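Matching sites in probable N-acetyl-gamma-glutamyl-phosphate reductase, chloroplastic from Arabidopsis thaliana, a protein that probably catalyses the NADPH-dependent reduction of N-acetylglutamyl 5-phosphate to N-acetylglutamate 5-semialdehyde, with release of phosphate, in arginine biosynthesis (PDB 1XYG (chain A, 2.19 Å), residues V286-E291 and C306-F311), and in its relative probable N-acetyl-gamma-glutamyl-phosphate reductase, chloroplastic from Oryza sativa (PDB 2CVO (chain B, 2.20 Å), residues V293-G298 and C313-F318). Structure 2 is superposed on structure 1 by the backbone atoms of these residues (RMSD 0.81 Å); each is numbered along its deposited sequence.

Structure 1 (1XYG); sequences VKVLDE and CHMSVF.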
loop_
_atom_site.group_PDB
_atom_site.type_symbol
_atom_site.label_atom_id
_atom_site.label_comp_id
_atom_site.label_asym_id
_atom_site.label_seq_id
_atom_site.Cartn_x
_atom_site.Cartn_y
_atom_site.Cartn_z
ATOM N N VAL A 286 5.631 1.314 27.838
ATOM C CA VAL A 286 4.291 1.869 27.801
ATOM C C VAL A 286 4.387 3.379 27.992
ATOM O O VAL A 286 4.744 3.860 29.061
ATOM C CB VAL A 286 3.409 1.245 28.904
ATOM C CG1 VAL A 286 1.965 1.735 28.769
ATOM C CG2 VAL A 286 3.486 -0.274 28.823
ATOM N N LYS A 287 4.074 4.122 26.939
ATOM C CA LYS A 287 4.133 5.574 26.983
ATOM C C LYS A 287 2.742 6.195 26.986
ATOM O O LYS A 287 1.903 5.879 26.139
ATOM C CB LYS A 287 4.907 6.115 25.772
ATOM C CG LYS A 287 6.297 5.509 25.551
ATOM C CD LYS A 287 7.187 5.666 26.783
ATOM C CE LYS A 287 8.614 5.210 26.506
ATOM N NZ LYS A 287 9.398 5.093 27.769
ATOM N N VAL A 288 2.500 7.074 27.949
ATOM C CA VAL A 288 1.227 7.780 28.033
ATOM C C VAL A 288 1.487 9.172 27.443
ATOM O O VAL A 288 2.283 9.941 27.978
ATOM C CB VAL A 288 0.760 7.914 29.492
ATOM C CG1 VAL A 288 -0.507 8.755 29.553
ATOM C CG2 VAL A 288 0.513 6.537 30.078
ATOM N N LEU A 289 0.838 9.488 26.327
ATOM C CA LEU A 289 1.050 10.780 25.681
ATOM C C LEU A 289 0.274 11.884 26.390
ATOM O O LEU A 289 -0.622 11.605 27.193
ATOM C CB LEU A 289 0.635 10.705 24.204
ATOM C CG LEU A 289 1.119 9.485 23.403
ATOM C CD1 LEU A 289 0.680 9.618 21.959
ATOM C CD2 LEU A 289 2.632 9.357 23.495
ATOM N N ASP A 290 0.622 13.138 26.110
ATOM C CA ASP A 290 -0.070 14.259 26.743
ATOM C C ASP A 290 -1.508 14.317 26.242
ATOM O O ASP A 290 -1.789 13.984 25.086
ATOM C CB ASP A 290 0.626 15.595 26.442
ATOM C CG ASP A 290 2.025 15.687 27.038
ATOM O OD1 ASP A 290 2.325 14.956 28.007
ATOM O OD2 ASP A 290 2.824 16.508 26.542
ATOM N N GLU A 291 -2.420 14.728 27.118
ATOM C CA GLU A 291 -3.827 14.824 26.753
ATOM C C GLU A 291 -4.021 15.551 25.421
ATOM O O GLU A 291 -3.386 16.576 25.156
ATOM C CB GLU A 291 -4.616 15.531 27.863
ATOM C CG GLU A 291 -4.905 14.646 29.074
ATOM C CD GLU A 291 -5.623 15.378 30.199
ATOM O OE1 GLU A 291 -4.995 16.235 30.864
ATOM O OE2 GLU A 291 -6.821 15.096 30.419
ATOM N N CYS A 306 4.280 0.711 23.276
ATOM C CA CYS A 306 2.841 0.900 23.263
ATOM C C CYS A 306 2.598 2.355 23.643
ATOM O O CYS A 306 3.081 2.819 24.671
ATOM C CB CYS A 306 2.161 -0.017 24.289
ATOM S SG CYS A 306 0.431 0.398 24.641
ATOM N N HIS A 307 1.880 3.079 22.797
ATOM C CA HIS A 307 1.561 4.467 23.085
ATOM C C HIS A 307 0.060 4.520 23.310
ATOM O O HIS A 307 -0.702 3.906 22.560
ATOM C CB HIS A 307 1.918 5.387 21.908
ATOM C CG HIS A 307 3.390 5.535 21.662
ATOM N ND1 HIS A 307 3.895 6.246 20.594
ATOM C CD2 HIS A 307 4.465 5.057 22.335
ATOM C CE1 HIS A 307 5.215 6.197 20.618
ATOM N NE2 HIS A 307 5.586 5.483 21.665
ATOM N N MET A 308 -0.360 5.244 24.340
ATOM C CA MET A 308 -1.776 5.392 24.629
ATOM C C MET A 308 -2.076 6.844 24.991
ATOM O O MET A 308 -1.198 7.582 25.453
ATOM C CB MET A 308 -2.203 4.453 25.765
ATOM C CG MET A 308 -1.488 4.677 27.080
ATOM S SD MET A 308 -2.157 3.610 28.384
ATOM C CE MET A 308 -1.586 1.988 27.813
ATOM N N SER A 309 -3.319 7.246 24.759
ATOM C CA SER A 309 -3.761 8.600 25.048
ATOM C C SER A 309 -5.243 8.586 25.426
ATOM O O SER A 309 -5.987 7.696 25.007
ATOM C CB SER A 309 -3.532 9.488 23.822
ATOM O OG SER A 309 -3.862 10.837 24.098
ATOM N N VAL A 310 -5.659 9.568 26.224
ATOM C CA VAL A 310 -7.049 9.674 26.668
ATOM C C VAL A 310 -7.691 10.954 26.131
ATOM O O VAL A 310 -7.061 12.014 26.102
ATOM C CB VAL A 310 -7.156 9.717 28.209
ATOM C CG1 VAL A 310 -8.616 9.716 28.620
ATOM C CG2 VAL A 310 -6.438 8.551 28.822
ATOM N N PHE A 311 -8.951 10.853 25.720
ATOM C CA PHE A 311 -9.678 12.000 25.191
ATOM C C PHE A 311 -11.090 12.012 25.736
ATOM O O PHE A 311 -11.634 10.968 26.099
ATOM C CB PHE A 311 -9.805 11.943 23.669
ATOM C CG PHE A 311 -8.530 11.679 22.951
ATOM C CD1 PHE A 311 -7.968 10.406 22.946
ATOM C CD2 PHE A 311 -7.883 12.706 22.267
ATOM C CE1 PHE A 311 -6.781 10.155 22.270
ATOM C CE2 PHE A 311 -6.692 12.467 21.586
ATOM C CZ PHE A 311 -6.139 11.188 21.589
HETATM O O HOH W 1 -3.747 11.559 26.740
#
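The backbones of Lys287 and Leu289 are hydrogen-bonded to those of Cys306 and Met308 where the short strand 286-288, within this chain the edge strand of the mixed sheet of the dimerisation domain, runs parallel to strand 306-312. The bonds are Lys287 N to Cys306 O (2.8 Å), Met308 N to Lys287 O (3.0 Å) and Leu289 N to Met308 O (2.9 Å). Apolar contacts on one face join Val286 CG1 to Met308 CE (3.7 Å) and Val288 CG2 to Met308 CG (4.1 Å). Leu170 of helix 163-177, which begins at the probable catalytic Cys163, packs on Met308. On the other face Lys287 CB meets His307 CD2 (3.6 Å), Leu289 CD2 lies near His307 CG, and Arg65 of a second subunit packs against all three. The polar end is built around a water, which donates to Ser309 OG (2.7 Å) and Leu289 O and accepts from Val310 N (2.8 Å). A chi1 of -176° sets OG beside the carbonyl carbon of Ser309, where this buried hydroxyl is held by the water and by Val293 O.

Structure 1 against structure 2
The main change is at Ser309(A), which becomes Asn316(B). The CB atoms coincide, and OG of Ser309(A) and CG of Asn316(B) are 1.0 Å apart after superposition. Water 1 of structure 1 and the new OD1 of Asn316(B) are 0.8 Å apart after superposition. The amide oxygen thus replaces the water as acceptor for the backbone N: Val310(A) N gives its hydrogen to the water, Val317(B) N to Asn316(B) OD1 at 2.9 Å. Asn316(B) ND2 adds a direct bond to Gly298(B) O (3.1 Å); the nearest like atoms, Ser309(A) OG and Glu291(A) O, are 5.9 Å apart.

From Val288(A) to Leu295(B), the CG2 branch of Val288(A) goes, CG1 of Val288(A) is matched by CG of Leu295(B) (0.7 Å apart), and CD1 and CD2 of Leu295(B) are added. CD1 gains a contact with Asn316(B) CA at 4.0 Å, which the shorter valine does not make.

His307(A) gives way to Phe314(B) almost in place: ND1 of His307(A) and CD2 of Phe314(B) lie 0.4 Å apart, NE2 of His307(A) and CE1 of Phe314(B) 0.7 Å apart. Two ring nitrogens become carbons, while the touch on Leu289(A)/Leu296(B) stays. Beside the ring the lysine side chain lies differently, though it still touches the ring residue in both: chi1 is -53° in Lys287(A) and -173° in Lys294(B), the places of CG to NZ of Lys287(A) are left, and the NZ atoms stand 5.7 Å apart.

Structure 2 (2CVO); sequences VKLLNG and CFMNVF.
From Lys294 N to Cys313 O (3.0 Å), Met315 N to Lys294 O (3.0 Å) and Leu296 N to Met315 O (2.9 Å) run the backbone hydrogen bonds between the parallel strands. Apolar contacts on one face join Val293 CG1 to Met315 CE (4.0 Å) and Leu295 CD1 to Met315 CG (4.1 Å). Leu295 CD1 also reaches across to Asn316 CA. Leu177 of helix 170-184, headed by the probable catalytic Cys170, packs on Met315. On the other face Lys294 CB meets Phe314 CD1 (4.2 Å), Leu296 CD2 lies near Phe314 CG, and Ile72 of a second subunit packs against all three. The polar end is built around the buried amide of Asn316, its CG roughly anti to N (chi1 -151°). ND2 donates to Gly298 O (3.1 Å), which lies in the amide plane, though the donor stands above the plane of that carbonyl; Asn316 ND2 is also hydrogen-bonded to Ser300 O, in the loop that follows. OD1 accepts from Val317 N (2.9 Å) in a bent bond, 136° at the hydrogen. Both ends of the amide are used, which probably fixes which way round it sits.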
loop_
_atom_site.group_PDB
_atom_site.type_symbol
_atom_site.label_atom_id
_atom_site.label_comp_id
_atom_site.label_asym_id
_atom_site.label_seq_id
_atom_site.Cartn_x
_atom_site.Cartn_y
_atom_site.Cartn_z
ATOM N N VAL B 293 5.480 1.470 27.970
ATOM C CA VAL B 293 4.068 1.839 27.934
ATOM C C VAL B 293 4.013 3.324 28.252
ATOM O O VAL B 293 4.174 3.720 29.402
ATOM C CB VAL B 293 3.237 1.055 28.973
ATOM C CG1 VAL B 293 1.775 1.458 28.869
ATOM C CG2 VAL B 293 3.378 -0.439 28.738
ATOM N N LYS B 294 3.786 4.144 27.233
ATOM C CA LYS B 294 3.753 5.583 27.437
ATOM C C LYS B 294 2.434 6.284 27.153
ATOM O O LYS B 294 1.783 6.053 26.129
ATOM C CB LYS B 294 4.848 6.250 26.607
ATOM C CG LYS B 294 4.981 7.741 26.894
ATOM C CD LYS B 294 6.098 8.376 26.083
ATOM C CE LYS B 294 6.258 9.846 26.430
ATOM N NZ LYS B 294 6.602 10.038 27.868
ATOM N N LEU B 295 2.058 7.160 28.077
ATOM C CA LEU B 295 0.842 7.948 27.953
ATOM C C LEU B 295 1.291 9.254 27.301
ATOM O O LEU B 295 2.109 9.977 27.867
ATOM C CB LEU B 295 0.251 8.230 29.341
ATOM C CG LEU B 295 -1.134 8.876 29.422
ATOM C CD1 LEU B 295 -2.173 7.939 28.795
ATOM C CD2 LEU B 295 -1.487 9.159 30.886
ATOM N N LEU B 296 0.774 9.547 26.110
ATOM C CA LEU B 296 1.161 10.763 25.408
ATOM C C LEU B 296 0.696 11.983 26.191
ATOM O O LEU B 296 -0.174 11.872 27.055
ATOM C CB LEU B 296 0.575 10.777 23.991
ATOM C CG LEU B 296 0.948 9.585 23.091
ATOM C CD1 LEU B 296 0.493 9.867 21.665
ATOM C CD2 LEU B 296 2.455 9.350 23.118
ATOM N N ASN B 297 1.285 13.137 25.899
ATOM C CA ASN B 297 0.933 14.375 26.591
ATOM C C ASN B 297 -0.278 15.073 25.997
ATOM O O ASN B 297 -0.554 14.965 24.800
ATOM C CB ASN B 297 2.114 15.352 26.577
ATOM C CG ASN B 297 3.241 14.926 27.503
ATOM O OD1 ASN B 297 4.388 15.345 27.331
ATOM N ND2 ASN B 297 2.920 14.103 28.498
ATOM N N GLY B 298 -0.988 15.797 26.857
ATOM C CA GLY B 298 -2.158 16.543 26.437
ATOM C C GLY B 298 -3.129 15.759 25.585
ATOM O O GLY B 298 -3.508 14.648 25.938
ATOM N N CYS B 313 4.293 1.083 23.241
ATOM C CA CYS B 313 2.839 1.113 23.176
ATOM C C CYS B 313 2.543 2.554 23.550
ATOM O O CYS B 313 2.855 2.976 24.667
ATOM C CB CYS B 313 2.185 0.204 24.216
ATOM S SG CYS B 313 0.385 0.530 24.417
ATOM N N PHE B 314 1.990 3.324 22.618
ATOM C CA PHE B 314 1.648 4.715 22.907
ATOM C C PHE B 314 0.139 4.766 23.113
ATOM O O PHE B 314 -0.611 4.125 22.378
ATOM C CB PHE B 314 2.031 5.642 21.743
ATOM C CG PHE B 314 3.520 5.889 21.596
ATOM C CD1 PHE B 314 4.438 5.363 22.502
ATOM C CD2 PHE B 314 3.998 6.653 20.531
ATOM C CE1 PHE B 314 5.813 5.593 22.348
ATOM C CE2 PHE B 314 5.369 6.891 20.365
ATOM C CZ PHE B 314 6.279 6.358 21.275
ATOM N N MET B 315 -0.311 5.523 24.108
ATOM C CA MET B 315 -1.739 5.617 24.361
ATOM C C MET B 315 -2.177 6.966 24.905
ATOM O O MET B 315 -1.368 7.775 25.357
ATOM C CB MET B 315 -2.183 4.510 25.328
ATOM C CG MET B 315 -1.499 4.543 26.686
ATOM S SD MET B 315 -2.137 3.303 27.857
ATOM C CE MET B 315 -1.729 1.836 27.045
ATOM N N ASN B 316 -3.478 7.206 24.837
ATOM C CA ASN B 316 -4.055 8.430 25.351
ATOM C C ASN B 316 -5.540 8.168 25.523
ATOM O O ASN B 316 -6.085 7.221 24.945
ATOM C CB ASN B 316 -3.837 9.603 24.387
ATOM C CG ASN B 316 -3.775 10.941 25.114
ATOM O OD1 ASN B 316 -4.195 11.047 26.265
ATOM N ND2 ASN B 316 -3.254 11.966 24.446
ATOM N N VAL B 317 -6.186 8.996 26.336
ATOM C CA VAL B 317 -7.608 8.857 26.585
ATOM C C VAL B 317 -8.272 10.197 26.328
ATOM O O VAL B 317 -7.739 11.245 26.694
ATOM C CB VAL B 317 -7.884 8.386 28.035
ATOM C CG1 VAL B 317 -7.149 9.262 29.016
ATOM C CG2 VAL B 317 -9.383 8.414 28.316
ATOM N N PHE B 318 -9.435 10.160 25.689
ATOM C CA PHE B 318 -10.154 11.383 25.363
ATOM C C PHE B 318 -11.604 11.364 25.827
ATOM O O PHE B 318 -12.191 10.305 26.057
ATOM C CB PHE B 318 -10.121 11.623 23.851
ATOM C CG PHE B 318 -8.745 11.539 23.253
ATOM C CD1 PHE B 318 -8.188 10.304 22.926
ATOM C CD2 PHE B 318 -7.999 12.694 23.026
ATOM C CE1 PHE B 318 -6.900 10.220 22.376
ATOM C CE2 PHE B 318 -6.713 12.624 22.479
ATOM C CZ PHE B 318 -6.164 11.382 22.152
#